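Local coordinates for protein TatD-related deoxyribonuclease (Thermotoga maritima, PDB 1J6O) that probably acts as a metal-dependent deoxyribonuclease of the TatD family, hydrolysing ester bonds in DNA on a TIM-barrel scaffold, at residues H164-S167 against W172-K175; A196-V201 against S241-V246. All coordinates share one frame; numbering follows the deposited sequence.

Contact 1 of 2, residues H164-S167 against W172-K175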
loop_
_atom_site.group_PDB
_atom_site.type_symbol
_atom_site.label_atom_id
_atom_site.label_comp_id
_atom_site.label_asym_id
_atom_site.label_seq_id
_atom_site.Cartn_x
_atom_site.Cartn_y
_atom_site.Cartn_z
ATOM N N HIS A 164 -2.408 -4.229 0.900
ATOM C CA HIS A 164 -1.011 -4.173 0.521
ATOM C C HIS A 164 -0.177 -5.413 0.844
ATOM O O HIS A 164 -0.482 -6.147 1.779
ATOM C CB HIS A 164 -0.438 -2.877 1.111
ATOM C CG HIS A 164 0.582 -3.071 2.178
ATOM N ND1 HIS A 164 1.932 -3.160 1.910
ATOM C CD2 HIS A 164 0.458 -3.157 3.523
ATOM C CE1 HIS A 164 2.593 -3.295 3.045
ATOM N NE2 HIS A 164 1.721 -3.295 4.036
ATOM N N ALA A 165 0.856 -5.651 0.042
ATOM C CA ALA A 165 1.750 -6.812 0.232
ATOM C C ALA A 165 0.905 -8.055 0.496
ATOM O O ALA A 165 1.165 -8.818 1.448
ATOM C CB ALA A 165 2.699 -6.563 1.414
ATOM N N PHE A 166 -0.097 -8.256 -0.354
ATOM C CA PHE A 166 -0.998 -9.404 -0.218
ATOM C C PHE A 166 -0.177 -10.678 -0.025
ATOM O O PHE A 166 0.681 -11.004 -0.848
ATOM C CB PHE A 166 -1.892 -9.558 -1.450
ATOM C CG PHE A 166 -2.831 -10.712 -1.343
ATOM C CD1 PHE A 166 -3.953 -10.627 -0.531
ATOM C CD2 PHE A 166 -2.568 -11.902 -2.006
ATOM C CE1 PHE A 166 -4.809 -11.717 -0.378
ATOM C CE2 PHE A 166 -3.424 -12.998 -1.849
ATOM C CZ PHE A 166 -4.535 -12.897 -1.040
ATOM N N SER A 167 -0.478 -11.404 1.043
ATOM C CA SER A 167 0.251 -12.621 1.343
ATOM C C SER A 167 -0.542 -13.886 1.625
ATOM O O SER A 167 -0.080 -14.747 2.386
ATOM C CB SER A 167 1.174 -12.347 2.530
ATOM O OG SER A 167 0.420 -11.867 3.644
ATOM N N TRP A 172 -8.459 -16.519 -0.630
ATOM C CA TRP A 172 -8.581 -15.271 0.136
ATOM C C TRP A 172 -8.495 -14.073 -0.813
ATOM O O TRP A 172 -9.170 -13.053 -0.630
ATOM C CB TRP A 172 -7.481 -15.196 1.202
ATOM C CG TRP A 172 -7.932 -15.798 2.499
ATOM C CD1 TRP A 172 -7.308 -16.769 3.224
ATOM C CD2 TRP A 172 -9.145 -15.495 3.185
ATOM N NE1 TRP A 172 -8.070 -17.096 4.329
ATOM C CE2 TRP A 172 -9.201 -16.321 4.328
ATOM C CE3 TRP A 172 -10.195 -14.592 2.946
ATOM C CZ2 TRP A 172 -10.269 -16.284 5.227
ATOM C CZ3 TRP A 172 -11.253 -14.552 3.835
ATOM C CH2 TRP A 172 -11.279 -15.393 4.967
ATOM N N ALA A 173 -7.669 -14.206 -1.838
ATOM C CA ALA A 173 -7.516 -13.119 -2.804
ATOM C C ALA A 173 -8.876 -12.832 -3.416
ATOM O O ALA A 173 -9.318 -11.678 -3.506
ATOM C CB ALA A 173 -6.511 -13.539 -3.894
ATOM N N LYS A 174 -9.555 -13.897 -3.837
ATOM C CA LYS A 174 -10.863 -13.746 -4.439
ATOM C C LYS A 174 -11.856 -13.112 -3.471
ATOM O O LYS A 174 -12.652 -12.261 -3.854
ATOM C CB LYS A 174 -11.377 -15.106 -4.927
ATOM C CG LYS A 174 -12.730 -15.022 -5.605
ATOM C CD LYS A 174 -12.874 -16.110 -6.661
ATOM C CE LYS A 174 -14.320 -16.219 -7.088
ATOM N NZ LYS A 174 -15.144 -16.403 -5.855
ATOM N N LYS A 175 -11.804 -13.509 -2.207
ATOM C CA LYS A 175 -12.724 -12.945 -1.226
ATOM C C LYS A 175 -12.560 -11.436 -1.093
ATOM O O LYS A 175 -13.544 -10.707 -1.003
ATOM C CB LYS A 175 -12.509 -13.597 0.144
ATOM C CG LYS A 175 -12.835 -15.093 0.196
ATOM C CD LYS A 175 -14.333 -15.379 0.260
ATOM C CE LYS A 175 -14.937 -15.031 1.615
ATOM N NZ LYS A 175 -16.291 -15.676 1.797
#
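The carboxylate of E212 takes two hydrogen bonds from the loop out of which F166 packs on A173: H164 ND1, of a predicted metal ligand, gives to OE2 and A165 N to OE1. A backbone hydrogen bond between F166 and G184 helps hold the root of the side chain. Between the segments themselves no hydrogen bond forms. F166 holds CG anti to its own nitrogen (chi1 -180°), which sends the ring toward helix 170-179, and CZ leads. F166 CZ lies 3.5 Å from both A173 CA and A173 CB. F166 CE2 comes within 3.7 Å of A173 CB, and the ring meets the helix obliquely. W172 adds a looser touch, F166 CZ to W172 CB at 4.4 Å, before its indole leads away. L183 and V200 pack against both F166 and A173, and the ring of Y144 meets that of F166 with the planes about 70° apart. An alanine at F166 would take away the ring end that meets A173 and would probably leave a gap between the loop and helix 170-179. The side-chain contacts are apolar, the CZ end of a buried ring set against a small residue, beside a polar, probably metal-binding centre.

Contact 2 of 2, residues A196-V201 against S241-V246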
loop_
_atom_site.group_PDB
_atom_site.type_symbol
_atom_site.label_atom_id
_atom_site.label_comp_id
_atom_site.label_asym_id
_atom_site.label_seq_id
_atom_site.Cartn_x
_atom_site.Cartn_y
_atom_site.Cartn_z
ATOM N N ALA A 196 3.963 -19.857 -4.453
ATOM C CA ALA A 196 2.552 -19.605 -4.163
ATOM C C ALA A 196 2.047 -18.245 -4.635
ATOM O O ALA A 196 1.022 -18.158 -5.334
ATOM C CB ALA A 196 2.288 -19.754 -2.671
ATOM N N LEU A 197 2.752 -17.182 -4.247
ATOM C CA LEU A 197 2.344 -15.836 -4.641
ATOM C C LEU A 197 2.233 -15.702 -6.155
ATOM O O LEU A 197 1.269 -15.128 -6.668
ATOM C CB LEU A 197 3.339 -14.795 -4.117
ATOM C CG LEU A 197 2.906 -13.339 -4.354
ATOM C CD1 LEU A 197 1.555 -13.107 -3.704
ATOM C CD2 LEU A 197 3.948 -12.360 -3.792
ATOM N N ARG A 198 3.224 -16.217 -6.875
ATOM C CA ARG A 198 3.204 -16.134 -8.326
ATOM C C ARG A 198 1.964 -16.826 -8.899
ATOM O O ARG A 198 1.340 -16.336 -9.851
ATOM C CB ARG A 198 4.481 -16.731 -8.924
ATOM C CG ARG A 198 5.681 -15.783 -8.873
ATOM C CD ARG A 198 6.886 -16.280 -9.711
ATOM N NE ARG A 198 7.582 -17.421 -9.106
ATOM C CZ ARG A 198 8.360 -17.364 -8.022
ATOM N NH1 ARG A 198 8.574 -16.218 -7.379
ATOM N NH2 ARG A 198 8.949 -18.462 -7.581
ATOM N N GLU A 199 1.596 -17.959 -8.312
ATOM C CA GLU A 199 0.422 -18.680 -8.797
ATOM C C GLU A 199 -0.822 -17.806 -8.560
ATOM O O GLU A 199 -1.753 -17.803 -9.375
ATOM C CB GLU A 199 0.297 -20.030 -8.086
ATOM C CG GLU A 199 -0.811 -20.947 -8.635
ATOM C CD GLU A 199 -0.679 -21.255 -10.143
ATOM O OE1 GLU A 199 0.453 -21.543 -10.624
ATOM O OE2 GLU A 199 -1.718 -21.220 -10.854
ATOM N N VAL A 200 -0.833 -17.061 -7.455
ATOM C CA VAL A 200 -1.963 -16.180 -7.125
ATOM C C VAL A 200 -2.069 -15.067 -8.170
ATOM O O VAL A 200 -3.152 -14.743 -8.672
ATOM C CB VAL A 200 -1.786 -15.510 -5.745
ATOM C CG1 VAL A 200 -2.871 -14.469 -5.542
ATOM C CG2 VAL A 200 -1.859 -16.555 -4.638
ATOM N N VAL A 201 -0.937 -14.458 -8.481
ATOM C CA VAL A 201 -0.923 -13.397 -9.469
ATOM C C VAL A 201 -1.439 -13.956 -10.800
ATOM O O VAL A 201 -2.191 -13.296 -11.522
ATOM C CB VAL A 201 0.510 -12.849 -9.678
ATOM C CG1 VAL A 201 0.551 -11.994 -10.915
ATOM C CG2 VAL A 201 0.918 -12.006 -8.475
ATOM N N SER A 241 5.002 -9.828 -15.584
ATOM C CA SER A 241 4.820 -10.000 -17.021
ATOM C C SER A 241 5.195 -11.425 -17.454
ATOM O O SER A 241 4.527 -12.038 -18.301
ATOM C CB SER A 241 5.666 -8.977 -17.788
ATOM O OG SER A 241 7.058 -9.267 -17.708
ATOM N N GLN A 242 6.242 -11.976 -16.858
ATOM C CA GLN A 242 6.652 -13.321 -17.235
ATOM C C GLN A 242 5.652 -14.363 -16.759
ATOM O O GLN A 242 5.294 -15.290 -17.493
ATOM C CB GLN A 242 8.038 -13.610 -16.667
ATOM C CG GLN A 242 9.048 -12.611 -17.176
ATOM C CD GLN A 242 10.394 -12.751 -16.538
ATOM O OE1 GLN A 242 10.512 -13.183 -15.386
ATOM N NE2 GLN A 242 11.431 -12.365 -17.273
ATOM N N VAL A 243 5.181 -14.206 -15.532
ATOM C CA VAL A 243 4.220 -15.163 -15.002
ATOM C C VAL A 243 2.887 -15.134 -15.753
ATOM O O VAL A 243 2.217 -16.174 -15.890
ATOM C CB VAL A 243 3.971 -14.911 -13.493
ATOM C CG1 VAL A 243 2.686 -15.620 -13.039
ATOM C CG2 VAL A 243 5.170 -15.421 -12.665
ATOM N N LEU A 244 2.498 -13.961 -16.247
ATOM C CA LEU A 244 1.238 -13.826 -16.970
ATOM C C LEU A 244 1.391 -13.983 -18.466
ATOM O O LEU A 244 0.397 -14.006 -19.185
ATOM C CB LEU A 244 0.610 -12.462 -16.704
ATOM C CG LEU A 244 0.100 -12.221 -15.282
ATOM C CD1 LEU A 244 -0.311 -10.771 -15.159
ATOM C CD2 LEU A 244 -1.066 -13.135 -14.986
ATOM N N GLY A 245 2.634 -14.073 -18.921
ATOM C CA GLY A 245 2.884 -14.215 -20.340
ATOM C C GLY A 245 2.415 -13.009 -21.142
ATOM O O GLY A 245 1.861 -13.174 -22.241
ATOM N N VAL A 246 2.618 -11.796 -20.619
ATOM C CA VAL A 246 2.200 -10.587 -21.332
ATOM C C VAL A 246 3.325 -9.541 -21.379
ATOM O O VAL A 246 4.290 -9.616 -20.619
ATOM C CB VAL A 246 0.920 -9.942 -20.693
ATOM C CG1 VAL A 246 -0.195 -10.979 -20.598
ATOM C CG2 VAL A 246 1.230 -9.367 -19.305
#
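A helix-to-helix contact on the outer layer of the TIM barrel joins helix 195-204 to the last turn of helix 233-244, where V243 and L244 precede a Schellman motif. V243 carries most of it with both methyls. V243 CG2 lies across the aliphatic part of R198, 3.5 Å from R198 CD and 3.8 Å from R198 CG, the two side chains crossing at about a right angle. With CG1 anti to the backbone nitrogen (chi1 163°), V243 CG1 rests 3.5 Å from R198 O, a van der Waals contact. One residue on from V243, L244 CD2 lies 3.6 Å from V201 O, nearly a turn beyond R198, and V201 CG1 approaches L244 CG at 4.4 Å. The guanidinium of R198 bonds elsewhere: NH1 gives to the carbonyl oxygens of V189 and Y191, and NH2 to that of P192, while CG and CD lie against the V243 methyl. Behind the contact, V246 N binds S241 O at 3.0 Å, and G245, at positive phi (63°), closes the helix with a weak bond from its N to Q242 O. Without a hydrogen bond across, close approach rests on van der Waals packing; the charged end of R198 is probably stabilised by the three carbonyls outside.

In the fold
Contact 1 closes before contact 2 opens along the chain, and their centres lie 14 Å apart on the same side of the chain's centre. Helices 170-179 and 195-204 connect successive strands of the parallel barrel sheet, from 161-163 to 181-185 and on to 209-211, and helix 233-244 follows the last of these. Helix 195-204 links the two contacts: V200 CG1 lies 4.0 Å from F166 CE2 and 4.1 Å from A173 CB, while L197 CD1 approaches F166 O at 3.7 Å. Packing thus runs continuously from the loop holding a predicted metal ligand, through neighbouring helices, to a partly buried helix pair on the outside of the barrel, away from the predicted metal positions.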